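Local coordinates for hypothetical protein (Plasmodium falciparum, PDB 1ZSO) that is of unknown function, although it may bind zinc, at residues Thr12-Leu26 against Met152-Asn164. Numbering follows the deposited sequence.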
ATOM      1  N   THR B  12     -13.220 -13.202   3.602  1.00 39.19           N
ATOM      2  CA  THR B  12     -13.568 -13.160   2.173  1.00 39.45           C
ATOM      3  C   THR B  12     -12.772 -14.157   1.308  1.00 38.81           C
ATOM      4  O   THR B  12     -11.548 -14.120   1.284  1.00 40.43           O
ATOM      5  CB  THR B  12     -13.264 -11.756   1.553  1.00 39.64           C
ATOM      6  OG1 THR B  12     -13.940 -10.707   2.276  1.00 40.17           O
ATOM      7  CG2 THR B  12     -13.660 -11.735   0.083  1.00 37.30           C
ATOM      8  N   VAL B  13     -13.454 -14.985   0.531  1.00 37.38           N
ATOM      9  CA  VAL B  13     -12.779 -16.026  -0.254  1.00 36.68           C
ATOM     10  C   VAL B  13     -12.706 -15.699  -1.749  1.00 35.49           C
ATOM     11  O   VAL B  13     -13.640 -15.160  -2.318  1.00 35.76           O
ATOM     12  CB  VAL B  13     -13.442 -17.417  -0.028  1.00 35.21           C
ATOM     13  CG1 VAL B  13     -12.747 -18.477  -0.822  1.00 38.69           C
ATOM     14  CG2 VAL B  13     -13.380 -17.789   1.409  1.00 35.00           C
ATOM     15  N   VAL B  14     -11.573 -15.974  -2.376  1.00 35.19           N
ATOM     16  CA  VAL B  14     -11.509 -15.949  -3.828  1.00 35.04           C
ATOM     17  C   VAL B  14     -11.574 -17.382  -4.314  1.00 35.25           C
ATOM     18  O   VAL B  14     -10.739 -18.191  -3.932  1.00 35.79           O
ATOM     19  CB  VAL B  14     -10.200 -15.339  -4.373  1.00 35.66           C
ATOM     20  CG1 VAL B  14     -10.160 -15.423  -5.891  1.00 33.08           C
ATOM     21  CG2 VAL B  14     -10.076 -13.910  -3.956  1.00 37.70           C
ATOM     22  N   ARG B  15     -12.565 -17.679  -5.151  1.00 35.74           N
ATOM     23  CA  ARG B  15     -12.733 -18.986  -5.747  1.00 36.96           C
ATOM     24  C   ARG B  15     -12.395 -18.912  -7.214  1.00 37.01           C
ATOM     25  O   ARG B  15     -12.766 -17.961  -7.910  1.00 35.47           O
ATOM     26  CB  ARG B  15     -14.179 -19.446  -5.584  1.00 38.30           C
ATOM     27  CG  ARG B  15     -14.766 -19.013  -4.261  1.00 44.89           C
ATOM     28  CD  ARG B  15     -15.758 -20.007  -3.711  1.00 51.27           C
ATOM     29  NE  ARG B  15     -16.872 -20.228  -4.615  1.00 54.14           N
ATOM     30  CZ  ARG B  15     -17.249 -21.421  -5.068  1.00 57.87           C
ATOM     31  NH1 ARG B  15     -16.589 -22.520  -4.688  1.00 59.36           N
ATOM     32  NH2 ARG B  15     -18.301 -21.514  -5.886  1.00 57.23           N
ATOM     33  N   ILE B  16     -11.693 -19.931  -7.693  1.00 37.10           N
ATOM     34  CA  ILE B  16     -11.437 -20.052  -9.100  1.00 37.09           C
ATOM     35  C   ILE B  16     -11.882 -21.397  -9.688  1.00 37.24           C
ATOM     36  O   ILE B  16     -12.073 -22.400  -8.981  1.00 36.93           O
ATOM     37  CB  ILE B  16      -9.947 -19.802  -9.450  1.00 37.05           C
ATOM     38  CG1 ILE B  16      -9.089 -21.027  -9.151  1.00 38.65           C
ATOM     39  CG2 ILE B  16      -9.399 -18.596  -8.705  1.00 35.94           C
ATOM     40  CD1 ILE B  16      -7.651 -20.821  -9.614  1.00 37.33           C
ATOM     41  N   LYS B  17     -11.985 -21.377 -11.014  1.00 36.96           N
ATOM     42  CA  LYS B  17     -12.378 -22.516 -11.847  1.00 37.64           C
ATOM     43  C   LYS B  17     -11.660 -22.344 -13.201  1.00 35.75           C
ATOM     44  O   LYS B  17     -11.612 -21.263 -13.752  1.00 34.16           O
ATOM     45  CB  LYS B  17     -13.894 -22.491 -12.034  1.00 37.11           C
ATOM     46  CG  LYS B  17     -14.473 -23.569 -12.911  1.00 40.85           C
ATOM     47  CD  LYS B  17     -15.984 -23.422 -12.894  1.00 40.30           C
ATOM     48  CE  LYS B  17     -16.645 -24.067 -14.078  1.00 44.10           C
ATOM     49  NZ  LYS B  17     -18.171 -24.029 -13.887  1.00 45.79           N
ATOM     50  N   ALA B  18     -11.090 -23.406 -13.727  1.00 35.25           N
ATOM     51  CA  ALA B  18     -10.456 -23.325 -15.035  1.00 35.02           C
ATOM     52  C   ALA B  18     -10.384 -24.726 -15.575  1.00 35.38           C
ATOM     53  O   ALA B  18     -10.387 -25.705 -14.810  1.00 33.97           O
ATOM     54  CB  ALA B  18      -9.048 -22.713 -14.953  1.00 34.56           C
ATOM     55  N   GLU B  19     -10.381 -24.787 -16.900  1.00 36.64           N
ATOM     56  CA  GLU B  19     -10.300 -26.027 -17.651  1.00 38.95           C
ATOM     57  C   GLU B  19      -8.811 -26.316 -17.969  1.00 38.90           C
ATOM     58  O   GLU B  19      -8.077 -25.447 -18.482  1.00 37.78           O
ATOM     59  CB  GLU B  19     -11.201 -25.880 -18.900  1.00 38.90           C
ATOM     60  CG  GLU B  19     -10.905 -26.791 -20.074  1.00 42.38           C
ATOM     61  CD  GLU B  19     -11.979 -26.676 -21.174  1.00 42.10           C
ATOM     62  OE1 GLU B  19     -12.782 -25.711 -21.132  1.00 46.84           O
ATOM     63  OE2 GLU B  19     -12.023 -27.551 -22.071  1.00 47.63           O
ATOM     64  N   LEU B  20      -8.384 -27.528 -17.622  1.00 38.92           N
ATOM     65  CA  LEU B  20      -6.975 -27.881 -17.581  1.00 39.11           C
ATOM     66  C   LEU B  20      -6.605 -28.879 -18.647  1.00 39.20           C
ATOM     67  O   LEU B  20      -7.284 -29.879 -18.854  1.00 37.93           O
ATOM     68  CB  LEU B  20      -6.593 -28.475 -16.234  1.00 38.34           C
ATOM     69  CG  LEU B  20      -6.858 -27.622 -15.005  1.00 40.42           C
ATOM     70  CD1 LEU B  20      -6.413 -28.346 -13.751  1.00 39.83           C
ATOM     71  CD2 LEU B  20      -6.211 -26.238 -15.140  1.00 39.15           C
ATOM     72  N   GLU B  21      -5.511 -28.562 -19.325  1.00 39.11           N
ATOM     73  CA  GLU B  21      -4.924 -29.439 -20.313  1.00 39.99           C
ATOM     74  C   GLU B  21      -3.476 -29.725 -19.888  1.00 39.37           C
ATOM     75  O   GLU B  21      -2.611 -28.840 -19.917  1.00 40.37           O
ATOM     76  CB  GLU B  21      -5.018 -28.803 -21.707  1.00 39.84           C
ATOM     77  CG  GLU B  21      -4.163 -29.472 -22.783  1.00 44.19           C
ATOM     78  CD  GLU B  21      -4.793 -30.711 -23.431  1.00 49.11           C
ATOM     79  OE1 GLU B  21      -5.851 -31.207 -22.947  1.00 46.82           O
ATOM     80  OE2 GLU B  21      -4.198 -31.180 -24.449  1.00 53.61           O
ATOM     81  N   ASN B  22      -3.231 -30.946 -19.452  1.00 38.14           N
ATOM     82  CA  ASN B  22      -1.869 -31.408 -19.235  1.00 37.88           C
ATOM     83  C   ASN B  22      -1.153 -30.592 -18.140  1.00 37.71           C
ATOM     84  O   ASN B  22       0.075 -30.463 -18.111  1.00 38.00           O
ATOM     85  CB  ASN B  22      -1.128 -31.439 -20.576  1.00 37.24           C
ATOM     86  CG  ASN B  22      -1.507 -32.653 -21.410  1.00 35.37           C
ATOM     87  OD1 ASN B  22      -2.090 -33.582 -20.903  1.00 40.71           O
ATOM     88  ND2 ASN B  22      -1.163 -32.656 -22.662  1.00 37.75           N
ATOM     89  N   VAL B  23      -1.962 -30.093 -17.216  1.00 36.77           N
ATOM     90  CA  VAL B  23      -1.502 -29.337 -16.041  1.00 36.56           C
ATOM     91  C   VAL B  23      -1.657 -30.146 -14.759  1.00 34.98           C
ATOM     92  O   VAL B  23      -2.677 -30.748 -14.521  1.00 35.71           O
ATOM     93  CB  VAL B  23      -2.332 -28.036 -15.874  1.00 36.19           C
ATOM     94  CG1 VAL B  23      -2.019 -27.358 -14.556  1.00 38.17           C
ATOM     95  CG2 VAL B  23      -2.084 -27.086 -17.033  1.00 37.19           C
ATOM     96  N   LYS B  24      -0.644 -30.148 -13.916  1.00 35.04           N
ATOM     97  CA  LYS B  24      -0.743 -30.896 -12.674  1.00 36.35           C
ATOM     98  C   LYS B  24      -1.227 -29.946 -11.571  1.00 36.87           C
ATOM     99  O   LYS B  24      -2.080 -30.288 -10.750  1.00 35.56           O
ATOM    100  CB  LYS B  24       0.585 -31.597 -12.344  1.00 35.80           C
ATOM    101  CG  LYS B  24       0.639 -32.192 -10.955  1.00 39.23           C
ATOM    102  CD  LYS B  24       1.380 -33.519 -10.922  1.00 42.28           C
ATOM    103  CE  LYS B  24       0.944 -34.326  -9.688  1.00 45.60           C
ATOM    104  NZ  LYS B  24       1.112 -35.824  -9.806  1.00 45.65           N
ATOM    105  N   ARG B  25      -0.728 -28.719 -11.605  1.00 37.83           N
ATOM    106  CA  ARG B  25      -1.195 -27.698 -10.682  1.00 37.73           C
ATOM    107  C   ARG B  25      -0.857 -26.326 -11.214  1.00 36.57           C
ATOM    108  O   ARG B  25       0.145 -26.127 -11.911  1.00 35.27           O
ATOM    109  CB  ARG B  25      -0.599 -27.877  -9.270  1.00 38.25           C
ATOM    110  CG  ARG B  25       0.920 -27.986  -9.265  1.00 38.94           C
ATOM    111  CD  ARG B  25       1.563 -27.640  -7.919  1.00 38.86           C
ATOM    112  NE  ARG B  25       2.986 -27.996  -7.933  1.00 40.23           N
ATOM    113  CZ  ARG B  25       3.951 -27.452  -7.181  1.00 37.85           C
ATOM    114  NH1 ARG B  25       3.705 -26.479  -6.302  1.00 32.44           N
ATOM    115  NH2 ARG B  25       5.193 -27.905  -7.324  1.00 35.77           N
ATOM    116  N   LEU B  26      -1.757 -25.407 -10.890  1.00 36.13           N
ATOM    117  CA  LEU B  26      -1.588 -23.990 -11.072  1.00 36.55           C
ATOM    118  C   LEU B  26      -1.454 -23.464  -9.661  1.00 37.22           C
ATOM    119  O   LEU B  26      -2.149 -23.945  -8.755  1.00 36.94           O
ATOM    120  CB  LEU B  26      -2.840 -23.429 -11.750  1.00 35.65           C
ATOM    121  CG  LEU B  26      -3.095 -21.934 -11.820  1.00 35.42           C
ATOM    122  CD1 LEU B  26      -2.127 -21.104 -12.730  1.00 32.28           C
ATOM    123  CD2 LEU B  26      -4.520 -21.778 -12.254  1.00 37.04           C
HETATM  124  N   MSE B 152       4.192 -31.728 -26.029  1.00 43.12           N
HETATM  125  CA  MSE B 152       2.914 -31.764 -25.309  1.00 44.23           C
HETATM  126  C   MSE B 152       2.354 -30.382 -25.060  1.00 41.63           C
HETATM  127  O   MSE B 152       3.004 -29.553 -24.451  1.00 40.11           O
HETATM  128  CB  MSE B 152       3.095 -32.498 -23.967  1.00 44.11           C
HETATM  129  CG  MSE B 152       1.861 -32.507 -23.063  1.00 45.44           C
HETATM  130 SE   MSE B 152       2.106 -33.670 -21.463  1.00 53.35          SE
HETATM  131  CE  MSE B 152       2.999 -32.402 -20.234  1.00 52.85           C
ATOM    132  N   CYS B 153       1.136 -30.139 -25.526  1.00 40.80           N
ATOM    133  CA  CYS B 153       0.475 -28.867 -25.257  1.00 39.93           C
ATOM    134  C   CYS B 153       0.038 -28.855 -23.794  1.00 39.33           C
ATOM    135  O   CYS B 153      -0.505 -29.846 -23.264  1.00 38.35           O
ATOM    136  CB  CYS B 153      -0.745 -28.641 -26.176  1.00 39.91           C
ATOM    137  SG  CYS B 153      -0.444 -28.476 -28.032  1.00 43.45           S
ATOM    138  N   VAL B 154       0.268 -27.714 -23.153  1.00 38.50           N
ATOM    139  CA  VAL B 154      -0.144 -27.467 -21.773  1.00 37.14           C
ATOM    140  C   VAL B 154      -0.966 -26.188 -21.746  1.00 36.78           C
ATOM    141  O   VAL B 154      -0.550 -25.196 -22.273  1.00 35.68           O
ATOM    142  CB  VAL B 154       1.091 -27.289 -20.891  1.00 36.30           C
ATOM    143  CG1 VAL B 154       0.694 -27.163 -19.476  1.00 38.87           C
ATOM    144  CG2 VAL B 154       2.022 -28.450 -21.083  1.00 37.37           C
ATOM    145  N   GLY B 155      -2.142 -26.213 -21.140  1.00 38.57           N
ATOM    146  CA  GLY B 155      -3.061 -25.081 -21.249  1.00 38.99           C
ATOM    147  C   GLY B 155      -3.966 -24.852 -20.040  1.00 39.30           C
ATOM    148  O   GLY B 155      -4.295 -25.763 -19.287  1.00 38.45           O
ATOM    149  N   ILE B 156      -4.348 -23.602 -19.854  1.00 39.21           N
ATOM    150  CA  ILE B 156      -5.340 -23.239 -18.861  1.00 38.93           C
ATOM    151  C   ILE B 156      -6.363 -22.366 -19.584  1.00 38.19           C
ATOM    152  O   ILE B 156      -6.014 -21.315 -20.153  1.00 37.37           O
ATOM    153  CB  ILE B 156      -4.710 -22.470 -17.668  1.00 40.28           C
ATOM    154  CG1 ILE B 156      -3.897 -23.445 -16.824  1.00 43.30           C
ATOM    155  CG2 ILE B 156      -5.815 -21.806 -16.786  1.00 39.44           C
ATOM    156  CD1 ILE B 156      -2.743 -22.819 -16.156  1.00 45.23           C
ATOM    157  N   TYR B 157      -7.609 -22.826 -19.587  1.00 36.56           N
ATOM    158  CA  TYR B 157      -8.643 -22.212 -20.390  1.00 35.88           C
ATOM    159  C   TYR B 157      -9.801 -21.766 -19.533  1.00 34.97           C
ATOM    160  O   TYR B 157     -10.114 -22.373 -18.506  1.00 33.27           O
ATOM    161  CB  TYR B 157      -9.191 -23.224 -21.405  1.00 38.82           C
ATOM    162  CG  TYR B 157      -8.204 -23.670 -22.457  1.00 39.68           C
ATOM    163  CD1 TYR B 157      -8.233 -23.105 -23.726  1.00 41.81           C
ATOM    164  CD2 TYR B 157      -7.247 -24.656 -22.184  1.00 40.40           C
ATOM    165  CE1 TYR B 157      -7.334 -23.484 -24.696  1.00 43.72           C
ATOM    166  CE2 TYR B 157      -6.307 -25.045 -23.162  1.00 40.02           C
ATOM    167  CZ  TYR B 157      -6.364 -24.459 -24.412  1.00 42.28           C
ATOM    168  OH  TYR B 157      -5.483 -24.838 -25.433  1.00 45.25           O
ATOM    169  N   ASN B 158     -10.445 -20.716 -20.013  1.00 35.14           N
ATOM    170  CA  ASN B 158     -11.666 -20.209 -19.480  1.00 35.97           C
ATOM    171  C   ASN B 158     -11.513 -20.064 -17.986  1.00 37.46           C
ATOM    172  O   ASN B 158     -12.251 -20.681 -17.226  1.00 38.26           O
ATOM    173  CB  ASN B 158     -12.840 -21.129 -19.863  1.00 36.54           C
ATOM    174  CG  ASN B 158     -14.223 -20.547 -19.478  1.00 36.64           C
ATOM    175  OD1 ASN B 158     -14.348 -19.361 -19.208  1.00 33.11           O
ATOM    176  ND2 ASN B 158     -15.255 -21.399 -19.475  1.00 32.91           N
ATOM    177  N   LEU B 159     -10.526 -19.279 -17.561  1.00 37.91           N
ATOM    178  CA  LEU B 159     -10.315 -19.054 -16.116  1.00 38.42           C
ATOM    179  C   LEU B 159     -11.458 -18.183 -15.622  1.00 38.37           C
ATOM    180  O   LEU B 159     -11.777 -17.152 -16.234  1.00 39.08           O
ATOM    181  CB  LEU B 159      -8.937 -18.422 -15.820  1.00 38.68           C
ATOM    182  CG  LEU B 159      -8.729 -17.900 -14.387  1.00 38.34           C
ATOM    183  CD1 LEU B 159      -8.625 -19.035 -13.335  1.00 39.35           C
ATOM    184  CD2 LEU B 159      -7.567 -16.927 -14.297  1.00 39.28           C
ATOM    185  N   GLU B 160     -12.115 -18.657 -14.570  1.00 38.57           N
ATOM    186  CA  GLU B 160     -13.245 -17.990 -13.969  1.00 37.82           C
ATOM    187  C   GLU B 160     -12.958 -17.832 -12.471  1.00 37.55           C
ATOM    188  O   GLU B 160     -12.205 -18.611 -11.872  1.00 35.75           O
ATOM    189  CB  GLU B 160     -14.516 -18.804 -14.157  1.00 38.43           C
ATOM    190  CG  GLU B 160     -15.069 -18.887 -15.572  1.00 38.40           C
ATOM    191  CD  GLU B 160     -16.397 -19.677 -15.643  1.00 39.63           C
ATOM    192  OE1 GLU B 160     -17.460 -19.025 -15.562  1.00 44.18           O
ATOM    193  OE2 GLU B 160     -16.382 -20.937 -15.752  1.00 43.82           O
ATOM    194  N   TYR B 161     -13.527 -16.799 -11.873  1.00 36.37           N
ATOM    195  CA  TYR B 161     -13.283 -16.574 -10.478  1.00 39.00           C
ATOM    196  C   TYR B 161     -14.437 -15.795  -9.845  1.00 38.32           C
ATOM    197  O   TYR B 161     -15.295 -15.205 -10.546  1.00 37.54           O
ATOM    198  CB  TYR B 161     -11.936 -15.839 -10.281  1.00 40.67           C
ATOM    199  CG  TYR B 161     -11.697 -14.778 -11.319  1.00 41.22           C
ATOM    200  CD1 TYR B 161     -12.239 -13.498 -11.192  1.00 41.22           C
ATOM    201  CD2 TYR B 161     -10.946 -15.065 -12.435  1.00 43.29           C
ATOM    202  CE1 TYR B 161     -12.020 -12.537 -12.168  1.00 41.96           C
ATOM    203  CE2 TYR B 161     -10.717 -14.119 -13.412  1.00 45.71           C
ATOM    204  CZ  TYR B 161     -11.248 -12.857 -13.277  1.00 44.21           C
ATOM    205  OH  TYR B 161     -10.990 -11.961 -14.300  1.00 46.20           O
ATOM    206  N   GLU B 162     -14.480 -15.821  -8.527  1.00 37.23           N
ATOM    207  CA  GLU B 162     -15.392 -14.951  -7.835  1.00 39.33           C
ATOM    208  C   GLU B 162     -14.836 -14.613  -6.465  1.00 38.84           C
ATOM    209  O   GLU B 162     -13.972 -15.323  -5.946  1.00 37.56           O
ATOM    210  CB  GLU B 162     -16.809 -15.544  -7.788  1.00 39.61           C
ATOM    211  CG  GLU B 162     -16.987 -16.790  -6.957  1.00 42.81           C
ATOM    212  CD  GLU B 162     -18.395 -17.379  -7.104  1.00 42.88           C
ATOM    213  OE1 GLU B 162     -19.098 -17.539  -6.088  1.00 44.24           O
ATOM    214  OE2 GLU B 162     -18.806 -17.667  -8.252  1.00 49.29           O
ATOM    215  N   VAL B 163     -15.275 -13.480  -5.927  1.00 39.63           N
ATOM    216  CA  VAL B 163     -14.910 -13.071  -4.583  1.00 40.34           C
ATOM    217  C   VAL B 163     -16.177 -12.928  -3.758  1.00 40.90           C
ATOM    218  O   VAL B 163     -17.022 -12.114  -4.084  1.00 41.06           O
ATOM    219  CB  VAL B 163     -14.163 -11.735  -4.591  1.00 40.88           C
ATOM    220  CG1 VAL B 163     -13.788 -11.338  -3.179  1.00 42.90           C
ATOM    221  CG2 VAL B 163     -12.922 -11.826  -5.446  1.00 42.74           C
ATOM    222  N   ASN B 164     -16.299 -13.711  -2.689  1.00 42.34           N
ATOM    223  CA  ASN B 164     -17.508 -13.730  -1.863  1.00 43.03           C
ATOM    224  C   ASN B 164     -17.240 -13.457  -0.379  1.00 43.37           C
ATOM    225  O   ASN B 164     -16.373 -14.114   0.200  1.00 43.74           O
ATOM    226  CB  ASN B 164     -18.213 -15.089  -1.979  1.00 43.38           C
ATOM    227  CG  ASN B 164     -18.577 -15.451  -3.410  1.00 46.47           C
ATOM    228  OD1 ASN B 164     -18.007 -16.397  -3.982  1.00 52.16           O
ATOM    229  ND2 ASN B 164     -19.523 -14.710  -4.001  1.00 43.99           N
ATOM    230  OXT ASN B 164     -17.900 -12.631   0.283  1.00 42.01           O
TER
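Val13 and Asn164 exchange the first of five two-bond rungs that zip strand 12-21 antiparallel to the chain's last strand; Arg15 with Glu162, Lys17 with Glu160, Glu19 with Tyr157 and Glu21 with Gly155 make the others. The axes of 12-21 and 152-157 come within 4.8 Å at 155°. The register slips by one between Lys17 and Glu19, a beta bulge in which Ala18 faces both Asn158 and Leu159; the last strand turns a corner at Asn158. Beyond Glu21 the ladder ends on a side chain: Asn22 ND2 donates to Cys153 O at 2.9 Å, nearly along the C=O axis, while the selenomethionine Met152 packs its SE 3.8 Å from Asn22 CG.

One face of the ladder is charged. Arg15 and Glu162 run side by side, OE1 lying in the guanidinium plane at a long 3.8 Å from NE, with the carboxylate turned almost perpendicular (87°). Lys17, fully extended, runs alongside Glu160 in the same way, but its NZ stays 4.0 Å from OE2, too far to count as a salt bridge.

The other face is greasy, with Ile156 as its hub. Its chi1 (-72°) sets CG2 anti to the backbone N, where it meets Ala18 CB at 3.8 Å, and CG1 beside that N, against Leu20 CD2. From beyond the turn, Val23 CG2 also reaches CG1, and Leu26 CD1 meets CD1 at 3.9 Å. Farther along, Val14 CG2 touches Val163 CG2.

In the six-stranded antiparallel sheet, 9-21 lies between 102-110 and 152-163, and 143-147 is outermost beyond 152-163. After Asn22 the chain turns into strand 23-27 of a second sheet, bending at Lys24; there strand 123-127 brings Val125 against Leu26 and Ile156, while Phe117 of strand 112-117 packs on Val14 and Val163.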